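PfEMP1 variant 1 of strain MC (Plasmodium falciparum, PDB 5LGD) binds the host scavenger receptor CD36 through its CIDRα domain, the part in this chain, consistent with a role for the whole protein in adhesion of infected red cells. Local coordinates at residues W12-D17 and I98-Y103; D21-R26 and S51-W55. All blocks are in the same frame, centred on the assembly; numbering follows the deposited sequence.

Helix 7-29 is the shared element of the two contacts. Its N-terminal half, at 12-17, finds its partner far along the chain, while its later part, 21-26, pairs sooner: the chain leaves the helix, turns through a loop and comes back along helix 45-70, where 51-55 closes contact 2 as a nearly antiparallel pair. It then runs on through helix 82-90 to helix 92-103, whose end, 98-103, crosses 12-17 and closes contact 1. The smaller loop thus lies wholly within the larger. With centres 18 Å apart, the contacts join helix 7-29 to helix 45-70 and to helix 92-103; both partners in contact 1 also touch CD36.

Contact 1 of 2, residues W12-D17 and I98-Y103; sequences WMWVHD and IIQDTY
Both segments are helical and cross steeply: their N-to-C directions differ by 105° (signed crossing angle -105°), the axes approach to 10.8 Å, and His16 lies nearest Ile99, CA to CA 6.7 Å. Aromatic stacking comes first. His16 (chi1 t) and Tyr103 (chi1 m) both point their CA-to-CB bonds toward the partner helix and lay their rings face to face, centroids 3.5 Å apart and planes at 6°, with His16 CG 3.4 Å from Tyr103 CZ. Planar rings suit this place because they can stack in close contact while keeping their polar atoms at the rim. Apolar contacts continue beside the stack. Ile98 CG2 sits over the face of the Trp12 six-membered ring, 3.4 Å from its centroid, a CH-pi contact; Ile99 brings CG2 to 3.7 Å from His16 CD2, at the imidazole edge, and CD1 to 4.2 Å from Val15 CG1. The polar atoms are linked within 12-17 and through water: His16 ND1 donates to Asp17 OD1 (2.9 Å), and one water bridges Asp17 OD1 (2.7 Å) and Tyr103 OH (3.1 Å). His16 NE2 is hydrogen-bonded to Glu108 of helix 106-118, so both imidazole nitrogens are engaged. Trp12 and Ile98 also pack on apolar side chains of the neighbouring CD36 chain. The arrangement is a buried, steeply crossed helix pair of the CIDRα domain, bordering its receptor-binding surface.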
loop_
_atom_site.group_PDB
_atom_site.type_symbol
_atom_site.label_atom_id
_atom_site.label_comp_id
_atom_site.label_asym_id
_atom_site.label_seq_id
_atom_site.Cartn_x
_atom_site.Cartn_y
_atom_site.Cartn_z
ATOM N N TRP B 12 -24.956 15.661 1.185
ATOM C CA TRP B 12 -25.916 14.568 1.111
ATOM C C TRP B 12 -27.268 14.922 1.652
ATOM O O TRP B 12 -28.270 14.545 1.047
ATOM C CB TRP B 12 -25.336 13.313 1.758
ATOM C CG TRP B 12 -24.208 12.815 0.918
ATOM C CD1 TRP B 12 -22.874 12.882 1.203
ATOM C CD2 TRP B 12 -24.309 12.349 -0.432
ATOM N NE1 TRP B 12 -22.144 12.401 0.145
ATOM C CE2 TRP B 12 -23.003 12.045 -0.866
ATOM C CE3 TRP B 12 -25.390 12.070 -1.284
ATOM C CZ2 TRP B 12 -22.745 11.512 -2.121
ATOM C CZ3 TRP B 12 -25.126 11.557 -2.532
ATOM C CH2 TRP B 12 -23.818 11.281 -2.938
ATOM N N MET B 13 -27.305 15.737 2.697
ATOM C CA MET B 13 -28.540 16.264 3.274
ATOM C C MET B 13 -29.307 17.103 2.233
ATOM O O MET B 13 -30.523 16.985 2.141
ATOM C CB MET B 13 -28.200 17.149 4.485
ATOM C CG MET B 13 -29.407 17.484 5.335
ATOM S SD MET B 13 -29.353 19.170 5.968
ATOM C CE MET B 13 -29.264 20.128 4.420
ATOM N N TRP B 14 -28.605 17.973 1.498
ATOM C CA TRP B 14 -29.193 18.861 0.496
ATOM C C TRP B 14 -29.772 18.033 -0.650
ATOM O O TRP B 14 -30.923 18.258 -1.044
ATOM C CB TRP B 14 -28.171 19.894 -0.006
ATOM C CG TRP B 14 -28.748 20.867 -0.984
ATOM C CD1 TRP B 14 -29.178 22.136 -0.719
ATOM C CD2 TRP B 14 -28.953 20.658 -2.392
ATOM N NE1 TRP B 14 -29.659 22.721 -1.868
ATOM C CE2 TRP B 14 -29.550 21.828 -2.906
ATOM C CE3 TRP B 14 -28.699 19.590 -3.271
ATOM C CZ2 TRP B 14 -29.919 21.950 -4.248
ATOM C CZ3 TRP B 14 -29.069 19.719 -4.603
ATOM C CH2 TRP B 14 -29.656 20.893 -5.078
ATOM N N VAL B 15 -28.973 17.097 -1.178
ATOM C CA VAL B 15 -29.334 16.147 -2.242
ATOM C C VAL B 15 -30.597 15.362 -1.817
ATOM O O VAL B 15 -31.582 15.320 -2.559
ATOM C CB VAL B 15 -28.130 15.227 -2.603
ATOM C CG1 VAL B 15 -28.579 14.000 -3.400
ATOM C CG2 VAL B 15 -27.067 16.003 -3.380
ATOM N N HIS B 16 -30.575 14.772 -0.616
ATOM C CA HIS B 16 -31.702 14.037 -0.073
ATOM C C HIS B 16 -32.978 14.910 0.024
ATOM O O HIS B 16 -34.041 14.520 -0.477
ATOM C CB HIS B 16 -31.321 13.474 1.319
ATOM C CG HIS B 16 -32.486 12.904 2.051
ATOM N ND1 HIS B 16 -33.208 13.663 2.954
ATOM C CD2 HIS B 16 -33.035 11.674 1.976
ATOM C CE1 HIS B 16 -34.159 12.870 3.399
ATOM N NE2 HIS B 16 -34.082 11.662 2.853
ATOM N N ASP B 17 -32.871 16.066 0.699
ATOM C CA ASP B 17 -33.998 16.990 0.880
ATOM C C ASP B 17 -34.523 17.561 -0.456
ATOM O O ASP B 17 -35.724 17.772 -0.573
ATOM C CB ASP B 17 -33.607 18.140 1.835
ATOM C CG ASP B 17 -33.227 17.712 3.245
ATOM O OD1 ASP B 17 -33.308 16.493 3.553
ATOM O OD2 ASP B 17 -32.822 18.577 4.026
ATOM N N ILE B 98 -26.045 5.531 -1.384
ATOM C CA ILE B 98 -25.542 6.472 -0.374
ATOM C C ILE B 98 -26.711 7.020 0.451
ATOM O O ILE B 98 -26.663 6.973 1.675
ATOM C CB ILE B 98 -24.666 7.567 -1.029
ATOM C CG1 ILE B 98 -23.329 6.946 -1.516
ATOM C CG2 ILE B 98 -24.435 8.786 -0.101
ATOM C CD1 ILE B 98 -22.525 7.840 -2.449
ATOM N N ILE B 99 -27.791 7.427 -0.221
ATOM C CA ILE B 99 -29.002 7.926 0.462
ATOM C C ILE B 99 -29.543 6.898 1.405
ATOM O O ILE B 99 -29.752 7.246 2.558
ATOM C CB ILE B 99 -30.060 8.499 -0.489
ATOM C CG1 ILE B 99 -29.491 9.805 -1.113
ATOM C CG2 ILE B 99 -31.374 8.805 0.267
ATOM C CD1 ILE B 99 -30.150 10.214 -2.281
ATOM N N GLN B 100 -29.688 5.631 0.961
ATOM C CA GLN B 100 -30.198 4.568 1.824
ATOM C C GLN B 100 -29.297 4.272 3.014
ATOM O O GLN B 100 -29.812 4.058 4.100
ATOM C CB GLN B 100 -30.540 3.275 1.068
ATOM C CG GLN B 100 -31.469 2.440 1.929
ATOM C CD GLN B 100 -32.042 1.229 1.278
ATOM O OE1 GLN B 100 -32.230 1.168 0.059
ATOM N NE2 GLN B 100 -32.396 0.255 2.106
ATOM N N ASP B 101 -27.982 4.224 2.814
ATOM C CA ASP B 101 -26.988 3.979 3.872
ATOM C C ASP B 101 -27.040 5.085 4.948
ATOM O O ASP B 101 -26.845 4.805 6.124
ATOM C CB ASP B 101 -25.570 3.954 3.256
ATOM C CG ASP B 101 -25.211 2.692 2.490
ATOM O OD1 ASP B 101 -26.070 1.772 2.411
ATOM O OD2 ASP B 101 -24.077 2.626 1.955
ATOM N N THR B 102 -27.310 6.331 4.527
ATOM C CA THR B 102 -27.390 7.498 5.385
ATOM C C THR B 102 -28.732 7.626 6.106
ATOM O O THR B 102 -28.745 7.960 7.285
ATOM C CB THR B 102 -27.042 8.743 4.557
ATOM O OG1 THR B 102 -25.810 8.512 3.867
ATOM C CG2 THR B 102 -26.927 10.013 5.397
ATOM N N TYR B 103 -29.846 7.347 5.429
ATOM C CA TYR B 103 -31.188 7.552 6.002
ATOM C C TYR B 103 -31.893 6.309 6.460
ATOM O O TYR B 103 -32.828 6.412 7.245
ATOM C CB TYR B 103 -32.067 8.329 5.013
ATOM C CG TYR B 103 -31.595 9.761 4.887
ATOM C CD1 TYR B 103 -30.513 10.093 4.072
ATOM C CD2 TYR B 103 -32.177 10.775 5.645
ATOM C CE1 TYR B 103 -30.024 11.404 4.012
ATOM C CE2 TYR B 103 -31.695 12.081 5.600
ATOM C CZ TYR B 103 -30.616 12.392 4.785
ATOM O OH TYR B 103 -30.194 13.699 4.716
HETATM O O HOH W 1 -32.328 15.535 5.894
#

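Contact 2 of 2, residues D21-R26 and S51-W55; sequences DSIKWR and SFQKW. Unlike the reference sequence in segment 51-55: Ser51 (reference Cys).
Two helical segments run almost antiparallel, at 173° with axes 11.7 Å apart, in a register that sets Asp21 against Trp55 (CA to CA 9.2 Å) and Trp25 against Phe52 (7.3 Å). Asp21 meets the indole of Trp55 through its aliphatic part, Asp21 CB to Trp55 CZ2 3.5 Å. Ser22 is small enough for the same ring to come close to the backbone, Ser22 N 3.6 Å from Trp55 CH2, while its hydroxyl is hydrogen-bonded to Glu152. One turn after Asp21, Trp25 (chi1 m) points toward the other helix and fills the gap between Phe52 and Trp55, both chi1 t. The Phe52 edge meets the Trp25 face, centroid to five-membered-ring centroid 4.7 Å with planes at 57°, and Phe52 CB lies 3.8 Å from the centroid of the Trp25 six-membered ring. Trp25 in turn directs its edge to the Trp55 face, five- to six-membered-ring centroids 4.7 Å, planes at 61°, Trp25 NE1 to Trp55 CD2 3.3 Å. Its wide indole also reaches Ser51, where the reference sequence has Cys, Trp25 CH2 to Ser51 CB 3.7 Å. Arg26 bends back so that Arg26 NH1 donates to Ser22 O (3.0 Å) and lies 3.8 Å from Phe52 CZ; its length also lets NH2 form a salt bridge with Glu152. This aromatic cluster joins helices 7-29 and 45-70. Helix 144-162 covers Phe52 with Glu152 and Ala156, Ile33 packs from a loop, and helix 106-118 meets Ser22 and Ile23.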
loop_
_atom_site.group_PDB
_atom_site.type_symbol
_atom_site.label_atom_id
_atom_site.label_comp_id
_atom_site.label_asym_id
_atom_site.label_seq_id
_atom_site.Cartn_x
_atom_site.Cartn_y
_atom_site.Cartn_z
ATOM N N ASP B 21 -38.285 16.931 -1.647
ATOM C CA ASP B 21 -39.102 18.089 -2.008
ATOM C C ASP B 21 -39.700 17.899 -3.400
ATOM O O ASP B 21 -40.892 18.124 -3.594
ATOM C CB ASP B 21 -38.284 19.371 -1.913
ATOM C CG ASP B 21 -37.916 19.847 -0.521
ATOM O OD1 ASP B 21 -38.556 19.403 0.446
ATOM O OD2 ASP B 21 -37.024 20.710 -0.409
ATOM N N SER B 22 -38.912 17.377 -4.342
ATOM C CA SER B 22 -39.390 17.087 -5.698
ATOM C C SER B 22 -40.605 16.114 -5.640
ATOM O O SER B 22 -41.631 16.372 -6.271
ATOM C CB SER B 22 -38.248 16.555 -6.561
ATOM O OG SER B 22 -38.625 16.469 -7.925
ATOM N N ILE B 23 -40.532 15.091 -4.786
ATOM C CA ILE B 23 -41.625 14.129 -4.566
ATOM C C ILE B 23 -42.813 14.794 -3.866
ATOM O O ILE B 23 -43.963 14.497 -4.197
ATOM C CB ILE B 23 -41.142 12.898 -3.737
ATOM C CG1 ILE B 23 -40.062 12.071 -4.473
ATOM C CG2 ILE B 23 -42.316 12.029 -3.266
ATOM C CD1 ILE B 23 -39.176 11.248 -3.489
ATOM N N LYS B 24 -42.528 15.629 -2.848
ATOM C CA LYS B 24 -43.566 16.314 -2.056
ATOM C C LYS B 24 -44.388 17.295 -2.894
ATOM O O LYS B 24 -45.505 17.604 -2.498
ATOM C CB LYS B 24 -42.966 17.009 -0.824
ATOM C CG LYS B 24 -42.700 16.078 0.343
ATOM C CD LYS B 24 -41.709 16.733 1.296
ATOM C CE LYS B 24 -42.023 16.460 2.745
ATOM N NZ LYS B 24 -41.581 15.105 3.173
ATOM N N TRP B 25 -43.844 17.767 -4.058
ATOM C CA TRP B 25 -44.586 18.642 -4.971
ATOM C C TRP B 25 -45.752 17.877 -5.571
ATOM O O TRP B 25 -46.841 18.421 -5.678
ATOM C CB TRP B 25 -43.686 19.223 -6.063
ATOM C CG TRP B 25 -42.993 20.472 -5.620
ATOM C CD1 TRP B 25 -41.659 20.622 -5.364
ATOM C CD2 TRP B 25 -43.599 21.751 -5.366
ATOM N NE1 TRP B 25 -41.394 21.920 -4.980
ATOM C CE2 TRP B 25 -42.573 22.628 -4.950
ATOM C CE3 TRP B 25 -44.917 22.235 -5.426
ATOM C CZ2 TRP B 25 -42.818 23.980 -4.647
ATOM C CZ3 TRP B 25 -45.160 23.566 -5.119
ATOM C CH2 TRP B 25 -44.125 24.414 -4.698
ATOM N N ARG B 26 -45.542 16.591 -5.863
ATOM C CA ARG B 26 -46.576 15.706 -6.383
ATOM C C ARG B 26 -47.490 15.216 -5.284
ATOM O O ARG B 26 -48.697 15.214 -5.486
ATOM C CB ARG B 26 -45.977 14.553 -7.190
ATOM C CG ARG B 26 -45.457 14.994 -8.571
ATOM C CD ARG B 26 -44.052 15.583 -8.511
ATOM N NE ARG B 26 -43.499 15.784 -9.844
ATOM C CZ ARG B 26 -42.410 16.485 -10.107
ATOM N NH1 ARG B 26 -41.761 17.112 -9.128
ATOM N NH2 ARG B 26 -41.978 16.603 -11.355
ATOM N N SER B 51 -44.862 28.682 -7.818
ATOM C CA SER B 51 -44.084 28.313 -6.612
ATOM C C SER B 51 -43.127 27.162 -6.911
ATOM O O SER B 51 -41.969 27.189 -6.467
ATOM C CB SER B 51 -45.007 27.899 -5.466
ATOM O OG SER B 51 -45.878 28.960 -5.113
ATOM N N PHE B 52 -43.623 26.153 -7.677
ATOM C CA PHE B 52 -42.838 25.006 -8.115
ATOM C C PHE B 52 -41.730 25.523 -9.076
ATOM O O PHE B 52 -40.578 25.165 -8.884
ATOM C CB PHE B 52 -43.717 23.937 -8.765
ATOM C CG PHE B 52 -42.949 22.784 -9.375
ATOM C CD1 PHE B 52 -42.034 22.054 -8.619
ATOM C CD2 PHE B 52 -43.176 22.398 -10.690
ATOM C CE1 PHE B 52 -41.315 21.004 -9.189
ATOM C CE2 PHE B 52 -42.458 21.341 -11.259
ATOM C CZ PHE B 52 -41.528 20.658 -10.508
ATOM N N GLN B 53 -42.068 26.413 -10.033
ATOM C CA GLN B 53 -41.087 27.028 -10.944
ATOM C C GLN B 53 -40.009 27.797 -10.156
ATOM O O GLN B 53 -38.831 27.706 -10.498
ATOM C CB GLN B 53 -41.759 27.958 -11.971
ATOM C CG GLN B 53 -40.775 28.489 -13.017
ATOM C CD GLN B 53 -41.468 29.071 -14.207
ATOM O OE1 GLN B 53 -42.064 30.152 -14.139
ATOM N NE2 GLN B 53 -41.382 28.378 -15.336
ATOM N N LYS B 54 -40.428 28.550 -9.109
ATOM C CA LYS B 54 -39.549 29.324 -8.225
ATOM C C LYS B 54 -38.561 28.385 -7.533
ATOM O O LYS B 54 -37.354 28.637 -7.569
ATOM C CB LYS B 54 -40.383 30.070 -7.165
ATOM C CG LYS B 54 -39.731 31.334 -6.612
ATOM C CD LYS B 54 -40.307 31.719 -5.250
ATOM C CE LYS B 54 -39.885 33.112 -4.835
ATOM N NZ LYS B 54 -40.426 33.474 -3.498
ATOM N N TRP B 55 -39.086 27.294 -6.907
ATOM C CA TRP B 55 -38.309 26.284 -6.219
ATOM C C TRP B 55 -37.220 25.739 -7.110
ATOM O O TRP B 55 -36.105 25.630 -6.634
ATOM C CB TRP B 55 -39.228 25.139 -5.755
ATOM C CG TRP B 55 -38.522 23.991 -5.099
ATOM C CD1 TRP B 55 -38.076 23.923 -3.811
ATOM C CD2 TRP B 55 -38.227 22.723 -5.693
ATOM N NE1 TRP B 55 -37.537 22.684 -3.560
ATOM C CE2 TRP B 55 -37.636 21.918 -4.693
ATOM C CE3 TRP B 55 -38.402 22.186 -6.981
ATOM C CZ2 TRP B 55 -37.203 20.613 -4.946
ATOM C CZ3 TRP B 55 -38.007 20.877 -7.214
ATOM C CH2 TRP B 55 -37.408 20.109 -6.206
#